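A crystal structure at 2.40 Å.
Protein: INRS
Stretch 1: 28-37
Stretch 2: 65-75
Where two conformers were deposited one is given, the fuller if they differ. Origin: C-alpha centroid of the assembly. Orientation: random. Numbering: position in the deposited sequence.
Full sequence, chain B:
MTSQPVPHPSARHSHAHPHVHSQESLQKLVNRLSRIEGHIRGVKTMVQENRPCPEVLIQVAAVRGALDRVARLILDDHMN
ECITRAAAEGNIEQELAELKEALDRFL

Stretch 1 28-37: KLVNRLSRIE
Stretch 2 65-75: GALDRVARLIL

Both stretches are helical throughout, each an internal segment of a longer helix. Phi lies between -70° and -55° and psi between -55° and -35°, and i to i-4 backbone hydrogen bonds repeat along each segment, for example Ile 36 N to Arg 32 O at 3.1 Å and Arg 72 N to Asp 68 O at 2.8 Å. The N-to-C directions differ by 165°, so the helices run nearly antiparallel, with a signed crossing angle of -165° and a closest axial approach of 10.1 Å. Two CA pairs fix the register: Arg 32 CA to Val 70 CA at 7.1 Å, and Ile 36 CA to Ala 66 CA at 6.7 Å. Advancing four residues on one helix thus means retreating four on the other.

No hydrogen bond crosses the interface; the 410 Å² buried between the stretches reflects mainly apolar packing. Val 70 is its hub. Its CA-to-CB bond points toward the first helix, and chi1 of 171° (t) spreads the two methyls among different partners: CG2 lies 3.7 Å from Ile 36 CD1 and 3.8 Å from Arg 32 CB, whereas CG1 lies 4.2 Å from Leu 33 CD2 and 4.4 Å from Leu 29 CD2.

Ile 36 also points toward its partner helix. With chi1 -74° (m) and chi2 167° (t), its extended chain sets CG1 3.7 Å from Ala 66 CB and brings CD1 within 3.6 Å of Ala 66 O, a van der Waals approach to the backbone. The small side chain of Ala 66 accompanies the shorter of the two CA separations. Leu 67 (chi1 -169°, t; chi2 61°, p) leaves sideways and makes a looser contact, its CD1 4.5 Å from Ile 36 CD1.

Leu 29 and Leu 33 both start sideways, yet their mt rotamers (chi1 -79° and -70°, chi2 162° in each) carry their ends nearer the second helix. Ile 74 does likewise with chi1 -68° (m) and chi2 161° (t), and its CG1 meets Leu 29 CD2 at 3.7 Å.

Arg 32 combines aliphatic and polar surfaces. Chi1 -73° (m), chi2 -173° (t) and chi3 151° (t) extend the chain, and chi4 of 84° turns the guanidinium so that Leu 73 CD1 covers one face, 3.5 Å from Arg 32 NE. Leu 73 points toward the first helix with chi1 -74° (m) and chi2 175° (t). A methyl can pack over the flat guanidinium while leaving its in-plane N-H directions unobstructed by that contact.

Away from the interface, Ser 34 takes chi1 -66° (m), allowing OG to donate to Val 30 O at 3.1 Å within its own helix.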

# COMPACT_ATOMS: atom_id res chain seq x y z
N LYS B 28 1.54 7.06 -26.51
CA LYS B 28 1.63 7.83 -25.27
C LYS B 28 2.04 6.92 -24.08
O LYS B 28 2.90 7.29 -23.28
CB LYS B 28 0.33 8.58 -24.98
N LEU B 29 1.50 5.71 -24.02
CA LEU B 29 1.89 4.77 -22.96
C LEU B 29 3.35 4.30 -23.08
O LEU B 29 4.03 4.13 -22.06
CB LEU B 29 0.99 3.53 -22.98
CG LEU B 29 -0.42 3.48 -22.41
CD1 LEU B 29 -1.09 2.26 -23.02
CD2 LEU B 29 -0.49 3.44 -20.90
N VAL B 30 3.77 3.98 -24.30
CA VAL B 30 5.13 3.54 -24.54
C VAL B 30 6.10 4.64 -24.06
O VAL B 30 7.09 4.38 -23.39
CB VAL B 30 5.34 3.23 -26.02
CG1 VAL B 30 6.83 3.19 -26.37
CG2 VAL B 30 4.66 1.93 -26.41
N ASN B 31 5.72 5.88 -24.33
CA ASN B 31 6.44 7.02 -23.87
C ASN B 31 6.62 7.04 -22.37
O ASN B 31 7.73 7.23 -21.87
CB ASN B 31 5.67 8.27 -24.26
CG ASN B 31 6.56 9.42 -24.56
OD1 ASN B 31 7.05 10.10 -23.63
ND2 ASN B 31 6.73 9.72 -25.84
N ARG B 32 5.50 6.95 -21.65
CA ARG B 32 5.53 7.03 -20.19
C ARG B 32 6.41 5.92 -19.64
O ARG B 32 7.20 6.13 -18.73
CB ARG B 32 4.14 6.90 -19.63
CG ARG B 32 3.27 8.13 -19.84
CD ARG B 32 1.95 8.00 -19.09
NE ARG B 32 1.39 9.30 -18.69
CZ ARG B 32 0.65 10.08 -19.47
NH1 ARG B 32 0.36 9.75 -20.73
NH2 ARG B 32 0.20 11.21 -18.98
N LEU B 33 6.36 4.76 -20.29
CA LEU B 33 7.19 3.63 -19.88
C LEU B 33 8.67 3.83 -20.17
O LEU B 33 9.51 3.33 -19.42
CB LEU B 33 6.68 2.35 -20.56
CG LEU B 33 5.32 1.85 -20.03
CD1 LEU B 33 4.68 0.88 -21.00
CD2 LEU B 33 5.52 1.19 -18.67
N SER B 34 9.00 4.51 -21.26
CA SER B 34 10.39 4.88 -21.56
C SER B 34 10.94 5.81 -20.55
O SER B 34 12.06 5.60 -20.12
CB SER B 34 10.49 5.50 -22.94
OG SER B 34 10.17 4.48 -23.89
N ARG B 35 10.11 6.75 -20.09
CA ARG B 35 10.50 7.68 -19.01
C ARG B 35 10.78 6.95 -17.71
O ARG B 35 11.70 7.28 -16.98
CB ARG B 35 9.42 8.74 -18.74
CG ARG B 35 9.44 9.95 -19.66
CD ARG B 35 8.43 10.99 -19.21
NE ARG B 35 8.92 12.37 -19.20
CZ ARG B 35 9.01 13.14 -18.10
NH1 ARG B 35 8.63 12.65 -16.92
NH2 ARG B 35 9.48 14.38 -18.19
N ILE B 36 9.97 5.95 -17.41
CA ILE B 36 10.15 5.15 -16.18
C ILE B 36 11.43 4.32 -16.22
O ILE B 36 12.19 4.27 -15.24
CB ILE B 36 8.94 4.24 -16.00
CG1 ILE B 36 7.77 5.08 -15.54
CG2 ILE B 36 9.25 3.11 -15.06
CD1 ILE B 36 6.45 4.34 -15.62
N GLU B 37 11.71 3.74 -17.38
CA GLU B 37 12.99 3.07 -17.66
C GLU B 37 14.21 3.98 -17.43
O GLU B 37 15.18 3.58 -16.76
CB GLU B 37 12.99 2.60 -19.13
CG GLU B 37 13.92 1.44 -19.40
CD GLU B 37 14.22 1.29 -20.88
OE1 GLU B 37 13.27 1.45 -21.68
OE2 GLU B 37 15.40 1.01 -21.20
N GLY B 65 5.69 5.99 -8.04
CA GLY B 65 4.57 6.87 -8.36
C GLY B 65 4.27 6.90 -9.84
O GLY B 65 3.11 6.80 -10.25
N ALA B 66 5.32 6.98 -10.65
CA ALA B 66 5.16 6.99 -12.11
C ALA B 66 4.55 5.71 -12.62
O ALA B 66 3.79 5.71 -13.58
CB ALA B 66 6.50 7.22 -12.81
N LEU B 67 4.99 4.60 -12.03
CA LEU B 67 4.44 3.29 -12.37
C LEU B 67 2.96 3.20 -12.06
O LEU B 67 2.19 2.66 -12.85
CB LEU B 67 5.22 2.21 -11.63
CG LEU B 67 4.99 0.76 -12.05
CD1 LEU B 67 5.37 0.53 -13.51
CD2 LEU B 67 5.79 -0.16 -11.13
N ASP B 68 2.57 3.67 -10.87
CA ASP B 68 1.19 3.66 -10.43
C ASP B 68 0.32 4.44 -11.40
O ASP B 68 -0.74 3.96 -11.78
CB ASP B 68 1.06 4.25 -9.03
CG ASP B 68 1.57 3.31 -7.92
OD1 ASP B 68 1.81 2.12 -8.17
OD2 ASP B 68 1.71 3.79 -6.77
N ARG B 69 0.78 5.60 -11.86
CA ARG B 69 0.00 6.46 -12.77
C ARG B 69 -0.18 5.83 -14.13
O ARG B 69 -1.26 5.93 -14.70
CB ARG B 69 0.64 7.84 -12.93
CG ARG B 69 0.67 8.64 -11.62
CD ARG B 69 1.01 10.12 -11.80
NE ARG B 69 2.21 10.31 -12.62
CZ ARG B 69 3.47 10.34 -12.16
NH1 ARG B 69 3.75 10.21 -10.86
NH2 ARG B 69 4.48 10.47 -13.04
N VAL B 70 0.84 5.14 -14.62
CA VAL B 70 0.70 4.27 -15.81
C VAL B 70 -0.32 3.15 -15.63
O VAL B 70 -1.17 2.90 -16.50
CB VAL B 70 2.05 3.63 -16.21
CG1 VAL B 70 1.86 2.57 -17.28
CG2 VAL B 70 2.98 4.69 -16.76
N ALA B 71 -0.21 2.43 -14.53
CA ALA B 71 -1.16 1.39 -14.24
C ALA B 71 -2.55 1.97 -14.25
O ALA B 71 -3.46 1.41 -14.87
CB ALA B 71 -0.85 0.73 -12.90
N ARG B 72 -2.71 3.10 -13.59
CA ARG B 72 -4.01 3.73 -13.46
C ARG B 72 -4.58 4.12 -14.84
O ARG B 72 -5.75 3.90 -15.10
CB ARG B 72 -3.90 4.92 -12.49
CG ARG B 72 -5.19 5.62 -12.16
CD ARG B 72 -6.31 4.69 -11.74
NE ARG B 72 -7.59 5.31 -12.08
CZ ARG B 72 -8.20 6.26 -11.37
NH1 ARG B 72 -7.70 6.65 -10.20
NH2 ARG B 72 -9.33 6.80 -11.81
N LEU B 73 -3.74 4.57 -15.75
CA LEU B 73 -4.21 4.91 -17.08
C LEU B 73 -4.68 3.70 -17.85
O LEU B 73 -5.63 3.78 -18.62
CB LEU B 73 -3.09 5.59 -17.89
CG LEU B 73 -2.76 7.05 -17.51
CD1 LEU B 73 -1.57 7.51 -18.32
CD2 LEU B 73 -3.95 7.99 -17.72
N ILE B 74 -3.99 2.60 -17.68
CA ILE B 74 -4.34 1.37 -18.40
C ILE B 74 -5.66 0.81 -17.90
O ILE B 74 -6.51 0.35 -18.68
CB ILE B 74 -3.25 0.27 -18.22
CG1 ILE B 74 -1.96 0.69 -18.93
CG2 ILE B 74 -3.74 -1.06 -18.76
CD1 ILE B 74 -0.72 -0.04 -18.45
N LEU B 75 -5.83 0.88 -16.58
CA LEU B 75 -7.07 0.53 -15.94
C LEU B 75 -8.26 1.41 -16.34
O LEU B 75 -9.36 0.89 -16.55
CB LEU B 75 -6.89 0.56 -14.43
CG LEU B 75 -8.10 0.15 -13.59
CD1 LEU B 75 -8.36 -1.34 -13.76
CD2 LEU B 75 -7.88 0.50 -12.13